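Local coordinates for protein endonuclease NucS (Thermococcus kodakarensis KOD1, PDB 5GKE) that binds double-stranded DNA as a dimer and cleaves it at mismatches, acting as a magnesium-binding mismatch restriction endonuclease, at residues A[27-33]-A[115-120]; A[63-67]-A[104-108]. The protein carries 1 engineered substitution. One frame throughout, in Å; residues are numbered along the deposited sequence.

Both contacts belong to the N-terminal PH-like domain, and both draw on one curled antiparallel sheet. Contact 1 pairs the start of strand 30-42 with the end of strand 111-118. Contact 2 sets strand 64-67 against strand 103-109, which pairs with a later part of strand 30-42. In sequence contact 2 is nested inside the loop that contact 1 closes, and strand 103-109 is followed in the chain by strand 111-118. Their centres lie about 15 Å apart, and their atoms come no nearer than about 7 Å. Contact 1 is pairing of neighbouring strands within the sheet, whereas contact 2 is side-chain packing between strands lying across from each other; both also reach the second subunit, and contact 2 borders the bound DNA.

Contact 1 (A[27-33]-A[115-120])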
loop_
_atom_site.group_PDB
_atom_site.type_symbol
_atom_site.label_atom_id
_atom_site.label_comp_id
_atom_site.label_asym_id
_atom_site.label_seq_id
_atom_site.Cartn_x
_atom_site.Cartn_y
_atom_site.Cartn_z
ATOM N N GLU A 27 15.423 -19.822 14.705
ATOM C CA GLU A 27 16.170 -18.767 15.391
ATOM C C GLU A 27 15.526 -17.388 15.324
ATOM O O GLU A 27 16.097 -16.420 15.812
ATOM C CB GLU A 27 17.581 -18.681 14.826
ATOM C CG GLU A 27 18.397 -19.944 15.047
ATOM C CD GLU A 27 19.775 -19.851 14.444
ATOM O OE1 GLU A 27 20.436 -18.808 14.630
ATOM O OE2 GLU A 27 20.195 -20.816 13.776
ATOM N N GLU A 28 14.344 -17.300 14.721
ATOM C CA GLU A 28 13.696 -16.008 14.506
ATOM C C GLU A 28 14.610 -15.084 13.698
ATOM O O GLU A 28 14.702 -13.903 13.985
ATOM C CB GLU A 28 13.343 -15.348 15.837
ATOM C CG GLU A 28 11.901 -15.490 16.272
ATOM C CD GLU A 28 11.614 -14.736 17.561
ATOM O OE1 GLU A 28 12.564 -14.500 18.346
ATOM O OE2 GLU A 28 10.441 -14.371 17.787
ATOM N N ALA A 29 15.314 -15.641 12.718
ATOM C CA ALA A 29 16.207 -14.856 11.869
ATOM C C ALA A 29 15.511 -14.461 10.576
ATOM O O ALA A 29 14.377 -14.857 10.316
ATOM C CB ALA A 29 17.493 -15.642 11.556
ATOM N N MET A 30 16.205 -13.696 9.746
ATOM C CA MET A 30 15.668 -13.384 8.439
ATOM C C MET A 30 16.216 -14.323 7.385
ATOM O O MET A 30 17.420 -14.578 7.311
ATOM C CB MET A 30 15.946 -11.935 8.072
ATOM C CG MET A 30 14.974 -11.007 8.749
ATOM S SD MET A 30 14.807 -9.451 7.888
ATOM C CE MET A 30 15.995 -8.500 8.801
ATOM N N LEU A 31 15.309 -14.845 6.576
ATOM C CA LEU A 31 15.685 -15.719 5.498
ATOM C C LEU A 31 15.682 -14.915 4.223
ATOM O O LEU A 31 14.726 -14.186 3.944
ATOM C CB LEU A 31 14.736 -16.908 5.398
ATOM C CG LEU A 31 15.172 -18.004 4.434
ATOM C CD1 LEU A 31 16.431 -18.639 4.956
ATOM C CD2 LEU A 31 14.058 -19.027 4.295
ATOM N N THR A 32 16.768 -15.026 3.462
ATOM C CA THR A 32 16.818 -14.431 2.143
ATOM C C THR A 32 17.280 -15.476 1.147
ATOM O O THR A 32 18.260 -16.169 1.382
ATOM C CB THR A 32 17.749 -13.203 2.092
ATOM O OG1 THR A 32 17.285 -12.220 3.018
ATOM C CG2 THR A 32 17.752 -12.587 0.709
ATOM N N ILE A 33 16.563 -15.571 0.035
ATOM C CA ILE A 33 16.866 -16.527 -1.014
ATOM C C ILE A 33 16.887 -15.854 -2.386
ATOM O O ILE A 33 15.971 -15.109 -2.734
ATOM C CB ILE A 33 15.828 -17.671 -1.012
ATOM C CG1 ILE A 33 15.987 -18.519 0.256
ATOM C CG2 ILE A 33 15.924 -18.512 -2.276
ATOM C CD1 ILE A 33 14.893 -19.549 0.426
ATOM N N VAL A 115 21.181 -18.927 -0.486
ATOM C CA VAL A 115 20.320 -18.904 0.685
ATOM C C VAL A 115 21.114 -18.279 1.821
ATOM O O VAL A 115 22.313 -18.494 1.942
ATOM C CB VAL A 115 19.816 -20.318 1.071
ATOM C CG1 VAL A 115 20.970 -21.293 1.191
ATOM C CG2 VAL A 115 19.042 -20.268 2.368
ATOM N N SER A 116 20.454 -17.488 2.648
ATOM C CA SER A 116 21.157 -16.793 3.710
ATOM C C SER A 116 20.295 -16.639 4.938
ATOM O O SER A 116 19.066 -16.492 4.857
ATOM C CB SER A 116 21.627 -15.412 3.240
ATOM O OG SER A 116 20.508 -14.560 3.014
ATOM N N VAL A 117 20.957 -16.669 6.081
ATOM C CA VAL A 117 20.288 -16.483 7.346
ATOM C C VAL A 117 20.884 -15.263 7.998
ATOM O O VAL A 117 22.097 -15.179 8.190
ATOM C CB VAL A 117 20.431 -17.716 8.253
ATOM C CG1 VAL A 117 19.924 -17.418 9.647
ATOM C CG2 VAL A 117 19.690 -18.884 7.653
ATOM N N PHE A 118 20.029 -14.304 8.322
ATOM C CA PHE A 118 20.490 -13.051 8.873
ATOM C C PHE A 118 19.864 -12.886 10.244
ATOM O O PHE A 118 18.671 -12.630 10.362
ATOM C CB PHE A 118 20.121 -11.900 7.924
ATOM C CG PHE A 118 20.534 -10.524 8.404
ATOM C CD1 PHE A 118 21.547 -10.354 9.323
ATOM C CD2 PHE A 118 19.892 -9.395 7.914
ATOM C CE1 PHE A 118 21.906 -9.083 9.742
ATOM C CE2 PHE A 118 20.251 -8.135 8.332
ATOM C CZ PHE A 118 21.257 -7.977 9.242
ATOM N N ARG A 119 20.676 -12.989 11.290
ATOM C CA ARG A 119 20.101 -12.905 12.612
ATOM C C ARG A 119 20.176 -11.451 12.973
ATOM O O ARG A 119 21.141 -10.995 13.572
ATOM C CB ARG A 119 20.883 -13.795 13.600
ATOM C CG ARG A 119 21.356 -15.098 12.942
ATOM C CD ARG A 119 22.221 -16.039 13.794
ATOM N NE ARG A 119 22.052 -17.420 13.319
ATOM C CZ ARG A 119 22.611 -17.933 12.219
ATOM N NH1 ARG A 119 23.431 -17.200 11.472
ATOM N NH2 ARG A 119 22.361 -19.196 11.867
ATOM N N ALA A 120 19.087 -10.741 12.725
ATOM C CA ALA A 120 19.173 -9.293 12.732
ATOM C C ALA A 120 18.734 -8.800 14.073
ATOM O O ALA A 120 17.799 -9.325 14.660
ATOM C CB ALA A 120 18.334 -8.682 11.621
#
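Glu27 and Arg119 form a salt bridge where the two strands begin and end, the carboxylate and guanidinium planes 28° apart. Arg119 NE points almost straight at the syn side of Glu27 OE1, from somewhat out of the carboxylate plane; the modelled 2.5 Å is doubtfully short. Val117 CG1 lies over one guanidinium face, 3.7 Å above its plane, while Arg119 NH1 bonds to Asp4 O and Thr7 OG1. A methionine in place of Arg119 would probably leave the Glu27 carboxylate without its charged mate and the Asp4 carbonyl without this donor. Nearby, Ala29 is small enough to fit its CB 3.4 Å from Phe118 O. Glu28, with positive phi, ends helix 14-27 in a Schellman motif, and the chain then enters an antiparallel strand pair of the PH-like domain, in which Met30 and Thr32 form hydrogen-bonded pairs with Phe118 and Ser116. The Phe118 and Met30 side chains run side by side on one face of the sheet. Ala120 CB sits over the centre of one Phe118 ring face, 3.8 Å above it; the bend at chi3 (-94°) brings flexible Met30's CE to 3.7 Å from that methyl and obliquely up to the ring. Phe34 of the second subunit stacks on Phe118. Ser116 OG, between its backbone N and carbonyl carbon (chi1 68°), reaches Thr32 O at 3.2 Å; that oxygen, already bonded by Ser116 N, thereby accepts two bonds from one residue. On the other face, under helix 14-27, branched Leu31 slants across Val115, its CD1 4.0 Å from Val115 CG2, and Ile33 CG1 lies alongside that same methyl.

Contact 2 (A[63-67]-A[104-108]); sequences SFLIH and TLEVE
Strands 64-67 and 104-108 are not hydrogen-bonded to each other: their axes pass 10.0 Å apart at an angle of 49°, the distance of two sheet layers that meet through side chains. Phe64 and Ile66 point toward Leu105 and Val107, and the four meet through apolar groups. The ends of Ile66 and Leu105 come together head on, CD1 to CD2 at 3.7 Å. A chi2 of 93°, away from the usual staggered positions, swings Ile66 CD1 to where it also lies 3.9 Å from Val107 CG2, the two side chains overlapping while pointing opposite ways. The broad Phe64 ring spans both partners obliquely, its CD2 4.0 Å from Leu105 CD2 and its CZ 3.9 Å from Val107 CG2. Compact Val107 suits a place also lined by Leu94, Cys37 and Ile56, whereas longer Leu105 carries its CD2 across to touch both Ile66 and Phe64 and in addition packs on a guanine base of the bound DNA. Glu106, between them in sequence, points the other way and forms a salt bridge with Arg89. Such filling is part of the apolar core expected of a PH-like domain, in which a strongly bent antiparallel sheet packs against itself, here with DNA at its border.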
loop_
_atom_site.group_PDB
_atom_site.type_symbol
_atom_site.label_atom_id
_atom_site.label_comp_id
_atom_site.label_asym_id
_atom_site.label_seq_id
_atom_site.Cartn_x
_atom_site.Cartn_y
_atom_site.Cartn_z
ATOM N N SER A 63 5.958 -12.518 7.674
ATOM C CA SER A 63 5.945 -11.736 6.438
ATOM C C SER A 63 6.802 -12.442 5.398
ATOM O O SER A 63 7.893 -12.946 5.694
ATOM C CB SER A 63 6.444 -10.318 6.678
ATOM O OG SER A 63 5.753 -9.735 7.764
ATOM N N PHE A 64 6.263 -12.506 4.193
ATOM C CA PHE A 64 6.800 -13.323 3.131
ATOM C C PHE A 64 6.784 -12.432 1.910
ATOM O O PHE A 64 5.709 -11.982 1.522
ATOM C CB PHE A 64 5.936 -14.579 2.919
ATOM C CG PHE A 64 6.604 -15.652 2.108
ATOM C CD1 PHE A 64 6.738 -16.927 2.608
ATOM C CD2 PHE A 64 7.124 -15.381 0.862
ATOM C CE1 PHE A 64 7.368 -17.908 1.872
ATOM C CE2 PHE A 64 7.759 -16.361 0.125
ATOM C CZ PHE A 64 7.884 -17.620 0.625
ATOM N N LEU A 65 7.952 -12.161 1.320
ATOM C CA LEU A 65 8.038 -11.267 0.156
ATOM C C LEU A 65 8.772 -11.900 -1.009
ATOM O O LEU A 65 9.870 -12.427 -0.846
ATOM C CB LEU A 65 8.744 -9.962 0.519
ATOM C CG LEU A 65 8.354 -9.271 1.821
ATOM C CD1 LEU A 65 9.236 -8.072 2.041
ATOM C CD2 LEU A 65 6.911 -8.851 1.782
ATOM N N ILE A 66 8.164 -11.853 -2.184
ATOM C CA ILE A 66 8.859 -12.192 -3.424
ATOM C C ILE A 66 9.049 -10.926 -4.284
ATOM O O ILE A 66 8.075 -10.260 -4.664
ATOM C CB ILE A 66 8.099 -13.257 -4.242
ATOM C CG1 ILE A 66 7.981 -14.575 -3.469
ATOM C CG2 ILE A 66 8.797 -13.497 -5.575
ATOM C CD1 ILE A 66 6.731 -14.714 -2.687
ATOM N N HIS A 67 10.298 -10.588 -4.589
ATOM C CA HIS A 67 10.581 -9.368 -5.346
ATOM C C HIS A 67 11.198 -9.671 -6.689
ATOM O O HIS A 67 12.150 -10.451 -6.782
ATOM C CB HIS A 67 11.516 -8.440 -4.583
ATOM C CG HIS A 67 10.832 -7.535 -3.609
ATOM N ND1 HIS A 67 10.190 -6.374 -3.999
ATOM C CD2 HIS A 67 10.719 -7.595 -2.265
ATOM C CE1 HIS A 67 9.700 -5.774 -2.932
ATOM N NE2 HIS A 67 10.005 -6.489 -1.863
ATOM N N THR A 104 -2.916 -19.429 0.616
ATOM C CA THR A 104 -1.663 -20.151 0.456
ATOM C C THR A 104 -0.806 -19.512 -0.628
ATOM O O THR A 104 -1.309 -19.093 -1.672
ATOM C CB THR A 104 -1.877 -21.640 0.118
ATOM O OG1 THR A 104 -2.818 -21.767 -0.951
ATOM C CG2 THR A 104 -2.392 -22.381 1.314
ATOM N N LEU A 105 0.494 -19.429 -0.354
ATOM C CA LEU A 105 1.465 -18.902 -1.297
ATOM C C LEU A 105 2.516 -19.965 -1.610
ATOM O O LEU A 105 3.309 -20.291 -0.777
ATOM C CB LEU A 105 2.126 -17.645 -0.708
ATOM C CG LEU A 105 3.126 -16.908 -1.592
ATOM C CD1 LEU A 105 2.475 -16.604 -2.928
ATOM C CD2 LEU A 105 3.597 -15.628 -0.928
ATOM N N GLU A 106 2.564 -20.512 -2.808
ATOM C CA GLU A 106 3.563 -21.555 -3.034
ATOM C C GLU A 106 4.728 -21.062 -3.870
ATOM O O GLU A 106 4.532 -20.554 -4.986
ATOM C CB GLU A 106 2.929 -22.773 -3.703
ATOM C CG GLU A 106 2.163 -23.655 -2.753
ATOM C CD GLU A 106 1.664 -24.918 -3.412
ATOM O OE1 GLU A 106 1.468 -24.907 -4.647
ATOM O OE2 GLU A 106 1.468 -25.923 -2.697
ATOM N N VAL A 107 5.943 -21.209 -3.345
ATOM C CA VAL A 107 7.112 -20.852 -4.145
ATOM C C VAL A 107 7.941 -22.081 -4.470
ATOM O O VAL A 107 8.638 -22.626 -3.606
ATOM C CB VAL A 107 8.007 -19.819 -3.449
ATOM C CG1 VAL A 107 9.170 -19.448 -4.353
ATOM C CG2 VAL A 107 7.215 -18.592 -3.091
ATOM N N GLU A 108 7.875 -22.490 -5.733
ATOM C CA GLU A 108 8.631 -23.627 -6.220
ATOM C C GLU A 108 10.059 -23.202 -6.524
ATOM O O GLU A 108 10.289 -22.392 -7.418
ATOM C CB GLU A 108 7.980 -24.200 -7.474
ATOM C CG GLU A 108 8.607 -25.511 -7.936
ATOM C CD GLU A 108 8.122 -25.965 -9.309
ATOM O OE1 GLU A 108 7.068 -25.471 -9.777
ATOM O OE2 GLU A 108 8.805 -26.818 -9.920
#